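PDB 6JU8: tyrosinase from Aspergillus oryzae, which probably oxidises L-tyrosine and L-dopa to L-dopaquinone with molecular oxygen at a dinuclear copper centre. Local coordinates for residues Glu48-Ile53 and Leu62-Leu67; Thr44-Ala49 and Trp145-Trp150; Asp228-Lys233 and Tyr240-Asn245. The protein carries 1 engineered substitution. All blocks are in the same frame, centred on the assembly; numbering follows the deposited sequence.

Interaction 1. Residues Glu48-Ile53 and Leu62-Leu67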
loop_
_atom_site.group_PDB
_atom_site.type_symbol
_atom_site.label_atom_id
_atom_site.label_comp_id
_atom_site.label_asym_id
_atom_site.label_seq_id
_atom_site.Cartn_x
_atom_site.Cartn_y
_atom_site.Cartn_z
ATOM N N GLU A 48 14.982 -15.910 -3.338
ATOM C CA GLU A 48 15.573 -16.587 -2.191
ATOM C C GLU A 48 16.919 -15.961 -1.842
ATOM O O GLU A 48 17.207 -15.779 -0.657
ATOM C CB GLU A 48 15.727 -18.088 -2.447
ATOM C CG GLU A 48 14.402 -18.822 -2.626
ATOM C CD GLU A 48 13.628 -19.118 -1.365
ATOM O OE1 GLU A 48 14.069 -18.779 -0.255
ATOM O OE2 GLU A 48 12.536 -19.712 -1.460
ATOM N N ALA A 49 17.703 -15.619 -2.857
ATOM C CA ALA A 49 18.998 -14.981 -2.575
ATOM C C ALA A 49 18.824 -13.614 -1.926
ATOM O O ALA A 49 19.522 -13.256 -0.966
ATOM C CB ALA A 49 19.824 -14.839 -3.838
ATOM N N LEU A 50 17.912 -12.812 -2.492
ATOM C CA LEU A 50 17.775 -11.463 -1.938
ATOM C C LEU A 50 17.211 -11.513 -0.526
ATOM O O LEU A 50 17.565 -10.713 0.337
ATOM C CB LEU A 50 16.923 -10.576 -2.839
ATOM C CG LEU A 50 16.839 -9.111 -2.437
ATOM C CD1 LEU A 50 18.209 -8.451 -2.325
ATOM C CD2 LEU A 50 16.002 -8.338 -3.463
ATOM N N THR A 51 16.341 -12.486 -0.282
ATOM C CA THR A 51 15.831 -12.669 1.073
ATOM C C THR A 51 16.956 -12.961 2.062
ATOM O O THR A 51 17.036 -12.332 3.127
ATOM C CB THR A 51 14.773 -13.794 1.124
ATOM O OG1 THR A 51 13.673 -13.367 0.310
ATOM C CG2 THR A 51 14.290 -14.028 2.531
ATOM N N VAL A 52 17.837 -13.907 1.753
ATOM C CA VAL A 52 18.994 -14.190 2.583
ATOM C C VAL A 52 19.834 -12.944 2.798
ATOM O O VAL A 52 20.199 -12.623 3.931
ATOM C CB VAL A 52 19.853 -15.303 1.952
ATOM C CG1 VAL A 52 21.225 -15.389 2.600
ATOM C CG2 VAL A 52 19.141 -16.644 2.049
ATOM N N ILE A 53 20.124 -12.194 1.744
ATOM C CA ILE A 53 20.964 -11.004 1.840
ATOM C C ILE A 53 20.321 -9.966 2.757
ATOM O O ILE A 53 20.989 -9.332 3.589
ATOM C CB ILE A 53 21.263 -10.437 0.441
ATOM C CG1 ILE A 53 22.187 -11.389 -0.349
ATOM C CG2 ILE A 53 21.909 -9.072 0.521
ATOM C CD1 ILE A 53 22.120 -11.216 -1.857
ATOM N N LEU A 62 28.111 -7.516 3.626
ATOM C CA LEU A 62 27.324 -7.942 2.455
ATOM C C LEU A 62 25.848 -8.150 2.788
ATOM O O LEU A 62 25.129 -8.778 2.000
ATOM C CB LEU A 62 27.944 -9.213 1.846
ATOM C CG LEU A 62 29.424 -9.117 1.466
ATOM C CD1 LEU A 62 29.876 -10.404 0.786
ATOM C CD2 LEU A 62 29.688 -7.928 0.534
ATOM N N SER A 63 25.404 -7.638 3.940
ATOM C CA SER A 63 23.963 -7.587 4.198
ATOM C C SER A 63 23.320 -6.525 3.316
ATOM O O SER A 63 23.979 -5.557 2.891
ATOM C CB SER A 63 23.666 -7.268 5.659
ATOM O OG SER A 63 24.186 -5.985 6.021
ATOM N N TYR A 64 22.011 -6.652 3.076
ATOM C CA TYR A 64 21.341 -5.613 2.294
ATOM C C TYR A 64 21.492 -4.235 2.909
ATOM O O TYR A 64 21.795 -3.241 2.228
ATOM C CB TYR A 64 19.856 -5.978 2.155
ATOM C CG TYR A 64 19.116 -5.032 1.217
ATOM C CD1 TYR A 64 19.029 -5.295 -0.151
ATOM C CD2 TYR A 64 18.505 -3.891 1.721
ATOM C CE1 TYR A 64 18.347 -4.437 -0.996
ATOM C CE2 TYR A 64 17.822 -3.012 0.885
ATOM C CZ TYR A 64 17.764 -3.294 -0.466
ATOM O OH TYR A 64 17.083 -2.426 -1.298
ATOM N N PHE A 65 21.292 -4.152 4.229
ATOM C CA PHE A 65 21.384 -2.866 4.895
ATOM C C PHE A 65 22.755 -2.233 4.628
ATOM O O PHE A 65 22.884 -1.064 4.301
ATOM C CB PHE A 65 21.164 -2.989 6.415
ATOM C CG PHE A 65 21.210 -1.648 7.104
ATOM C CD1 PHE A 65 22.425 -1.041 7.414
ATOM C CD2 PHE A 65 20.023 -0.986 7.436
ATOM C CE1 PHE A 65 22.477 0.208 8.026
ATOM C CE2 PHE A 65 20.070 0.255 8.032
ATOM C CZ PHE A 65 21.279 0.839 8.347
ATOM N N ARG A 66 23.831 -3.015 4.796
ATOM C CA ARG A 66 25.160 -2.432 4.633
ATOM C C ARG A 66 25.468 -2.109 3.183
ATOM O O ARG A 66 26.181 -1.131 2.909
ATOM C CB ARG A 66 26.211 -3.364 5.232
ATOM C CG ARG A 66 26.134 -3.532 6.739
ATOM C CD ARG A 66 26.561 -2.293 7.516
ATOM N NE ARG A 66 27.883 -1.790 7.133
ATOM C CZ ARG A 66 29.028 -2.335 7.500
ATOM N NH1 ARG A 66 29.056 -3.441 8.244
ATOM N NH2 ARG A 66 30.189 -1.810 7.094
ATOM N N LEU A 67 24.994 -2.900 2.227
ATOM C CA LEU A 67 25.180 -2.559 0.816
ATOM C C LEU A 67 24.436 -1.290 0.431
ATOM O O LEU A 67 25.016 -0.400 -0.210
ATOM C CB LEU A 67 24.706 -3.728 -0.063
ATOM C CG LEU A 67 25.572 -4.981 0.065
ATOM C CD1 LEU A 67 24.884 -6.147 -0.615
ATOM C CD2 LEU A 67 26.949 -4.721 -0.554
#
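With CG1 of Ile53 beside the backbone N (chi1 -69°), the CG2 branch lies anti to that N and beside the carbonyl carbon, while Tyr64 sends its ring out anti to N (chi1 -173°), so that the CG2 methyl settles against the start of the Tyr64 side chain. CG2 of Ile53 lies 4.1 Å from CB of Tyr64 and 3.6 Å from the carbonyl O of Leu62. Beside this apolar touch runs the one hydrogen bond between the two segments, from Tyr64 N to Ile53 O, 2.9 Å long. The CA-H of Ser63 approaches the same oxygen, with Ser63 CA 3.5 Å from Ile53 O. A carbonyl from the last turn of one helix thus meets an amide in the first turn of the next. Ser63 is the N-cap: its OG accepts from Arg66 N at 3.2 Å and also bonds Asp60 O. Farther along, Leu50 brings CD1 obliquely to CD1 of the Tyr64 ring, 3.9 Å away. The phenol oxygen of Tyr64 is held by Tyr368 O and Trp373 NE1, which fixes the far end of the ring. The C-terminal part of helix 41-55 and the beginning of helix 64-69 are in this way joined end to end, and Tyr114 of helix 103-129 packs against both Leu50 and Tyr64.

Interaction 2. Residues Thr44-Ala49 and Trp145-Trp150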
loop_
_atom_site.group_PDB
_atom_site.type_symbol
_atom_site.label_atom_id
_atom_site.label_comp_id
_atom_site.label_asym_id
_atom_site.label_seq_id
_atom_site.Cartn_x
_atom_site.Cartn_y
_atom_site.Cartn_z
ATOM N N THR A 44 12.883 -17.792 -8.551
ATOM C CA THR A 44 13.128 -18.382 -7.234
ATOM C C THR A 44 14.512 -18.038 -6.705
ATOM O O THR A 44 14.684 -17.650 -5.546
ATOM C CB THR A 44 12.959 -19.905 -7.335
ATOM O OG1 THR A 44 11.608 -20.221 -7.702
ATOM C CG2 THR A 44 13.214 -20.606 -5.991
ATOM N N LEU A 45 15.536 -18.146 -7.553
ATOM C CA LEU A 45 16.899 -17.821 -7.138
ATOM C C LEU A 45 16.998 -16.377 -6.660
ATOM O O LEU A 45 17.634 -16.049 -5.655
ATOM C CB LEU A 45 17.836 -18.056 -8.329
ATOM C CG LEU A 45 18.184 -19.514 -8.654
ATOM C CD1 LEU A 45 19.002 -19.569 -9.945
ATOM C CD2 LEU A 45 18.877 -20.183 -7.466
ATOM N N PHE A 46 16.367 -15.459 -7.420
ATOM C CA PHE A 46 16.500 -14.043 -7.097
ATOM C C PHE A 46 15.772 -13.763 -5.785
ATOM O O PHE A 46 16.311 -13.128 -4.875
ATOM C CB PHE A 46 15.991 -13.189 -8.251
ATOM C CG PHE A 46 16.208 -11.701 -8.208
ATOM C CD1 PHE A 46 16.981 -11.063 -7.254
ATOM C CD2 PHE A 46 15.574 -10.897 -9.177
ATOM C CE1 PHE A 46 17.159 -9.674 -7.236
ATOM C CE2 PHE A 46 15.774 -9.527 -9.182
ATOM C CZ PHE A 46 16.567 -8.908 -8.229
ATOM N N VAL A 47 14.546 -14.273 -5.652
ATOM C CA VAL A 47 13.794 -14.064 -4.405
ATOM C C VAL A 47 14.505 -14.668 -3.202
ATOM O O VAL A 47 14.644 -14.038 -2.147
ATOM C CB VAL A 47 12.374 -14.674 -4.540
ATOM C CG1 VAL A 47 11.670 -14.717 -3.203
ATOM C CG2 VAL A 47 11.568 -13.886 -5.563
ATOM N N GLU A 48 14.982 -15.910 -3.338
ATOM C CA GLU A 48 15.573 -16.587 -2.191
ATOM C C GLU A 48 16.919 -15.961 -1.842
ATOM O O GLU A 48 17.207 -15.779 -0.657
ATOM C CB GLU A 48 15.727 -18.088 -2.447
ATOM C CG GLU A 48 14.402 -18.822 -2.626
ATOM C CD GLU A 48 13.628 -19.118 -1.365
ATOM O OE1 GLU A 48 14.069 -18.779 -0.255
ATOM O OE2 GLU A 48 12.536 -19.712 -1.460
ATOM N N ALA A 49 17.703 -15.619 -2.857
ATOM C CA ALA A 49 18.998 -14.981 -2.575
ATOM C C ALA A 49 18.824 -13.614 -1.926
ATOM O O ALA A 49 19.522 -13.256 -0.966
ATOM C CB ALA A 49 19.824 -14.839 -3.838
ATOM N N TRP A 145 21.553 -15.729 -15.178
ATOM C CA TRP A 145 20.862 -14.620 -14.550
ATOM C C TRP A 145 21.721 -13.368 -14.466
ATOM O O TRP A 145 22.900 -13.453 -14.134
ATOM C CB TRP A 145 20.415 -14.980 -13.134
ATOM C CG TRP A 145 19.728 -13.856 -12.431
ATOM C CD1 TRP A 145 18.387 -13.563 -12.491
ATOM C CD2 TRP A 145 20.340 -12.888 -11.573
ATOM N NE1 TRP A 145 18.151 -12.452 -11.697
ATOM C CE2 TRP A 145 19.318 -12.026 -11.133
ATOM C CE3 TRP A 145 21.661 -12.671 -11.131
ATOM C CZ2 TRP A 145 19.585 -10.966 -10.266
ATOM C CZ3 TRP A 145 21.919 -11.618 -10.278
ATOM C CH2 TRP A 145 20.874 -10.774 -9.863
ATOM N N ARG A 146 21.093 -12.224 -14.725
ATOM C CA ARG A 146 21.750 -10.942 -14.482
ATOM C C ARG A 146 20.700 -10.027 -13.851
ATOM O O ARG A 146 19.487 -10.308 -13.943
ATOM C CB ARG A 146 22.295 -10.333 -15.775
ATOM C CG ARG A 146 23.473 -11.122 -16.365
ATOM C CD ARG A 146 24.667 -11.034 -15.431
ATOM N NE ARG A 146 25.910 -11.648 -15.928
ATOM C CZ ARG A 146 26.212 -12.943 -15.872
ATOM N NH1 ARG A 146 25.326 -13.808 -15.375
ATOM N NH2 ARG A 146 27.377 -13.375 -16.325
ATOM N N LEU A 147 21.136 -8.954 -13.219
ATOM C CA LEU A 147 20.149 -8.111 -12.529
ATOM C C LEU A 147 19.220 -7.481 -13.564
ATOM O O LEU A 147 19.675 -6.773 -14.461
ATOM C CB LEU A 147 20.877 -6.995 -11.763
ATOM C CG LEU A 147 19.956 -6.066 -10.954
ATOM C CD1 LEU A 147 19.363 -6.806 -9.750
ATOM C CD2 LEU A 147 20.690 -4.808 -10.516
ATOM N N PRO A 148 17.924 -7.689 -13.470
ATOM C CA PRO A 148 17.018 -7.018 -14.418
ATOM C C PRO A 148 16.971 -5.509 -14.241
ATOM O O PRO A 148 17.264 -4.969 -13.175
ATOM C CB PRO A 148 15.656 -7.610 -14.076
ATOM C CG PRO A 148 15.962 -8.885 -13.347
ATOM C CD PRO A 148 17.203 -8.578 -12.542
ATOM N N TYR A 149 16.572 -4.825 -15.325
ATOM C CA TYR A 149 16.411 -3.370 -15.280
ATOM C C TYR A 149 14.937 -3.008 -15.327
ATOM O O TYR A 149 14.123 -3.691 -15.966
ATOM C CB TYR A 149 17.219 -2.658 -16.384
ATOM C CG TYR A 149 16.745 -2.936 -17.790
ATOM C CD1 TYR A 149 15.771 -2.134 -18.386
ATOM C CD2 TYR A 149 17.285 -3.988 -18.520
ATOM C CE1 TYR A 149 15.332 -2.375 -19.679
ATOM C CE2 TYR A 149 16.846 -4.253 -19.817
ATOM C CZ TYR A 149 15.878 -3.444 -20.384
ATOM O OH TYR A 149 15.441 -3.718 -21.667
ATOM N N TRP A 150 14.612 -1.885 -14.668
ATOM C CA TRP A 150 13.275 -1.306 -14.816
ATOM C C TRP A 150 13.274 -0.249 -15.909
ATOM O O TRP A 150 13.903 0.805 -15.774
ATOM C CB TRP A 150 12.829 -0.681 -13.495
ATOM C CG TRP A 150 11.573 0.136 -13.623
ATOM C CD1 TRP A 150 10.442 -0.188 -14.310
ATOM C CD2 TRP A 150 11.361 1.423 -13.019
ATOM N NE1 TRP A 150 9.528 0.835 -14.181
ATOM C CE2 TRP A 150 10.063 1.830 -13.402
ATOM C CE3 TRP A 150 12.141 2.269 -12.224
ATOM C CZ2 TRP A 150 9.513 3.049 -13.002
ATOM C CZ3 TRP A 150 11.596 3.484 -11.831
ATOM C CH2 TRP A 150 10.299 3.862 -12.225
#
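A tilted edge-to-face aromatic pair ties helix 41-55 to the irregular chain that leaves helix 135-144, with Phe46 offering the face and Trp145 the edge. CZ2 of the indole stands 3.9 Å above the plane of the Phe46 ring, over its centre. The centroids of the phenyl and of the six-membered indole ring are 5.2 Å apart, and the planes make an angle of 58°. Both residues carry CG anti to the backbone N (chi1 -172° for Phe46, 179° for Trp145), which extends the two side chains into the gap between the backbones. The pyrrole nitrogen follows the same edge: NE1 of Trp145 comes within 3.9 Å of Phe46 CD2 and is buried with no hydrogen-bond partner in the model. No hydrogen bond joins the two segments, and the contact rests on packing of rings and aliphatic carbons. The outer end of the phenyl ring is closed in by the next residues of the loop. CD1 of Leu147 touches CZ of Phe46 at 3.8 Å, and CD of Pro148 reaches CE2 of Phe46 at 3.8 Å. On one face of the indole lies the backbone N of Leu147, offset toward the rim and itself bonded to Glu115 OE1. Away from the aromatic pair, Arg146 NH1 donates to Trp145 O at 2.7 Å and also to Lys143 O, bracing the turn out of the helix. Ile118 and Met122 of helix 103-129 pack on Trp145, strand 178-182 lies against Thr44 and Val47, and Trp150 packs on Leu374 of helix 371-389 and shares a backbone hydrogen bond with it.

Interaction 3. Residues Asp228-Lys233 and Tyr240-Asn245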
loop_
_atom_site.group_PDB
_atom_site.type_symbol
_atom_site.label_atom_id
_atom_site.label_comp_id
_atom_site.label_asym_id
_atom_site.label_seq_id
_atom_site.Cartn_x
_atom_site.Cartn_y
_atom_site.Cartn_z
ATOM N N ASP A 228 12.288 18.057 8.107
ATOM C CA ASP A 228 13.036 16.885 8.524
ATOM C C ASP A 228 12.236 15.624 8.229
ATOM O O ASP A 228 11.286 15.235 8.922
ATOM C CB ASP A 228 13.388 17.013 10.007
ATOM C CG ASP A 228 14.281 18.206 10.293
ATOM O OD1 ASP A 228 15.309 18.331 9.602
ATOM O OD2 ASP A 228 13.961 19.030 11.169
ATOM N N LEU A 229 12.565 14.991 7.099
ATOM C CA LEU A 229 11.817 13.779 6.699
ATOM C C LEU A 229 12.065 12.704 7.727
ATOM O O LEU A 229 13.236 12.416 8.009
ATOM C CB LEU A 229 12.339 13.325 5.326
ATOM C CG LEU A 229 12.184 14.335 4.176
ATOM C CD1 LEU A 229 12.716 13.755 2.874
ATOM C CD2 LEU A 229 10.715 14.703 4.060
ATOM N N PRO A 230 11.009 12.145 8.317
ATOM C CA PRO A 230 11.177 11.288 9.505
ATOM C C PRO A 230 11.577 9.844 9.255
ATOM O O PRO A 230 10.968 8.902 9.777
ATOM C CB PRO A 230 9.788 11.338 10.154
ATOM C CG PRO A 230 8.838 11.486 8.984
ATOM C CD PRO A 230 9.581 12.398 8.027
ATOM N N PHE A 231 12.654 9.641 8.496
ATOM C CA PHE A 231 13.139 8.300 8.165
ATOM C C PHE A 231 13.626 7.579 9.414
ATOM O O PHE A 231 13.654 6.343 9.380
ATOM C CB PHE A 231 14.221 8.380 7.096
ATOM C CG PHE A 231 13.670 8.860 5.778
ATOM C CD1 PHE A 231 12.675 8.172 5.103
ATOM C CD2 PHE A 231 14.152 10.027 5.198
ATOM C CE1 PHE A 231 12.194 8.601 3.891
ATOM C CE2 PHE A 231 13.705 10.439 3.956
ATOM C CZ PHE A 231 12.742 9.716 3.269
ATOM N N ASP A 232 13.968 8.277 10.491
ATOM C CA ASP A 232 14.278 7.618 11.747
ATOM C C ASP A 232 13.081 6.887 12.350
ATOM O O ASP A 232 13.267 5.967 13.154
ATOM C CB ASP A 232 14.815 8.658 12.754
ATOM C CG ASP A 232 13.932 9.871 12.970
ATOM O OD1 ASP A 232 13.249 10.335 12.036
ATOM O OD2 ASP A 232 13.892 10.387 14.119
ATOM N N LYS A 233 11.869 7.261 11.951
ATOM C CA LYS A 233 10.629 6.707 12.494
ATOM C C LYS A 233 10.058 5.594 11.630
ATOM O O LYS A 233 8.983 5.063 11.910
ATOM C CB LYS A 233 9.575 7.801 12.666
ATOM C CG LYS A 233 10.003 8.954 13.544
ATOM C CD LYS A 233 10.377 8.519 14.944
ATOM C CE LYS A 233 10.723 9.708 15.835
ATOM N NZ LYS A 233 11.018 9.213 17.214
ATOM N N TYR A 240 5.700 7.226 -0.932
ATOM C CA TYR A 240 4.676 8.229 -0.668
ATOM C C TYR A 240 4.036 8.154 0.713
ATOM O O TYR A 240 3.162 8.983 1.000
ATOM C CB TYR A 240 3.550 8.208 -1.731
ATOM C CG TYR A 240 3.978 8.783 -3.058
ATOM C CD1 TYR A 240 4.703 8.010 -3.966
ATOM C CD2 TYR A 240 3.655 10.106 -3.426
ATOM C CE1 TYR A 240 5.104 8.500 -5.198
ATOM C CE2 TYR A 240 4.078 10.601 -4.649
ATOM C CZ TYR A 240 4.796 9.802 -5.529
ATOM O OH TYR A 240 5.192 10.366 -6.733
ATOM N N GLY A 241 4.405 7.217 1.589
ATOM C CA GLY A 241 3.642 7.064 2.827
ATOM C C GLY A 241 3.944 7.994 3.980
ATOM O O GLY A 241 3.237 7.879 5.001
ATOM N N LEU A 242 4.914 8.892 3.862
ATOM C CA LEU A 242 5.208 9.838 4.940
ATOM C C LEU A 242 4.607 11.201 4.648
ATOM O O LEU A 242 5.026 11.860 3.682
ATOM C CB LEU A 242 6.726 10.031 5.125
ATOM C CG LEU A 242 7.517 8.722 5.253
ATOM C CD1 LEU A 242 9.007 9.033 5.465
ATOM C CD2 LEU A 242 6.969 7.830 6.354
ATOM N N LEU A 243 3.645 11.595 5.460
ATOM C CA LEU A 243 2.931 12.857 5.300
ATOM C C LEU A 243 3.060 13.651 6.605
ATOM O O LEU A 243 2.936 13.066 7.691
ATOM C CB LEU A 243 1.458 12.634 4.965
ATOM C CG LEU A 243 1.069 12.229 3.541
ATOM C CD1 LEU A 243 1.644 10.892 3.121
ATOM C CD2 LEU A 243 -0.465 12.216 3.425
ATOM N N GLU A 244 3.309 14.950 6.493
ATOM C CA GLU A 244 3.403 15.792 7.675
ATOM C C GLU A 244 2.109 15.741 8.480
ATOM O O GLU A 244 1.028 15.692 7.886
ATOM C CB GLU A 244 3.783 17.220 7.255
ATOM C CG GLU A 244 4.259 18.063 8.424
ATOM C CD GLU A 244 4.798 19.433 8.090
ATOM O OE1 GLU A 244 5.640 19.913 8.886
ATOM O OE2 GLU A 244 4.319 20.057 7.136
ATOM N N ASN A 245 2.210 15.727 9.803
ATOM C CA ASN A 245 1.071 15.799 10.710
ATOM C C ASN A 245 0.185 14.555 10.635
ATOM O O ASN A 245 -1.025 14.598 10.866
ATOM C CB ASN A 245 0.258 17.075 10.473
ATOM C CG ASN A 245 1.088 18.284 10.897
ATOM O OD1 ASN A 245 1.623 18.276 12.010
ATOM N ND2 ASN A 245 1.157 19.286 10.025
#
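The carbonyl oxygen of Pro230 accepts a hydrogen bond from Lys233 N, 2.9 Å long, spanning three residues as in a 3-10 turn. One residue earlier, Phe231 N makes a weak bond to Leu229 O, the closure of an inverse gamma turn with Pro230 at its centre. These two tight bends turn the chain out of strand 225-229, direct Pro230 toward the later segment and bring the ring of Phe231 near it. Into the angle between them comes a single side chain, Leu242. Its CG is anti to the carbonyl carbon (chi1 -51°), and an extended chi2 carries CD1 away from its own backbone. That methyl does all the close touching: it lies 3.6 Å from CE1 of Phe231 and 3.8 Å from CD1 of Phe231, meeting this side of the ring obliquely. CD of Pro230 stays a little farther from the methyl, with 4.3 Å between it and Leu242 CD1. No hydrogen bond links the two segments, so the contact is purely apolar, and all three residues are buried. Trp251 of helix 248-251 packs on both Pro230 and Leu242, and the ring of His359 meets that of Phe231. The CB of Leu243 points the other way, and Leu243 packs on Leu259 of the second subunit; Asn245 O bonds Arg169 NH2 of that same subunit. Leu242 is held in place through its backbone bonding with Ala357. Gly241 and Leu242 form a classic beta bulge opposite Ala357, and the bulge leucine packs against the inverse gamma turn and the 3-10 segment that follow the hairpin of strands 218-222 and 225-229.

Interactions 1 and 2 share helix 41-55, overlapping at Glu48 and Ala49, and their centres are 12 Å apart. The same helix thus meets helix 64-69 near its C-terminal end and, a turn or two earlier, the loop after helix 135-144. Interaction 3 comes later in the chain and lies apart, about 25 Å from interaction 1 and 30 Å from interaction 2, centre to centre. Segments 62-67, 145-150, 228-233 and 240-245 fall in the common central domain of tyrosinase. The nearest side chains are about 12 to 14 Å from a bound copper ion, which places all three in the outer packing of the copper-binding fold, none supplying a copper ligand; interaction 3 also borders the second subunit.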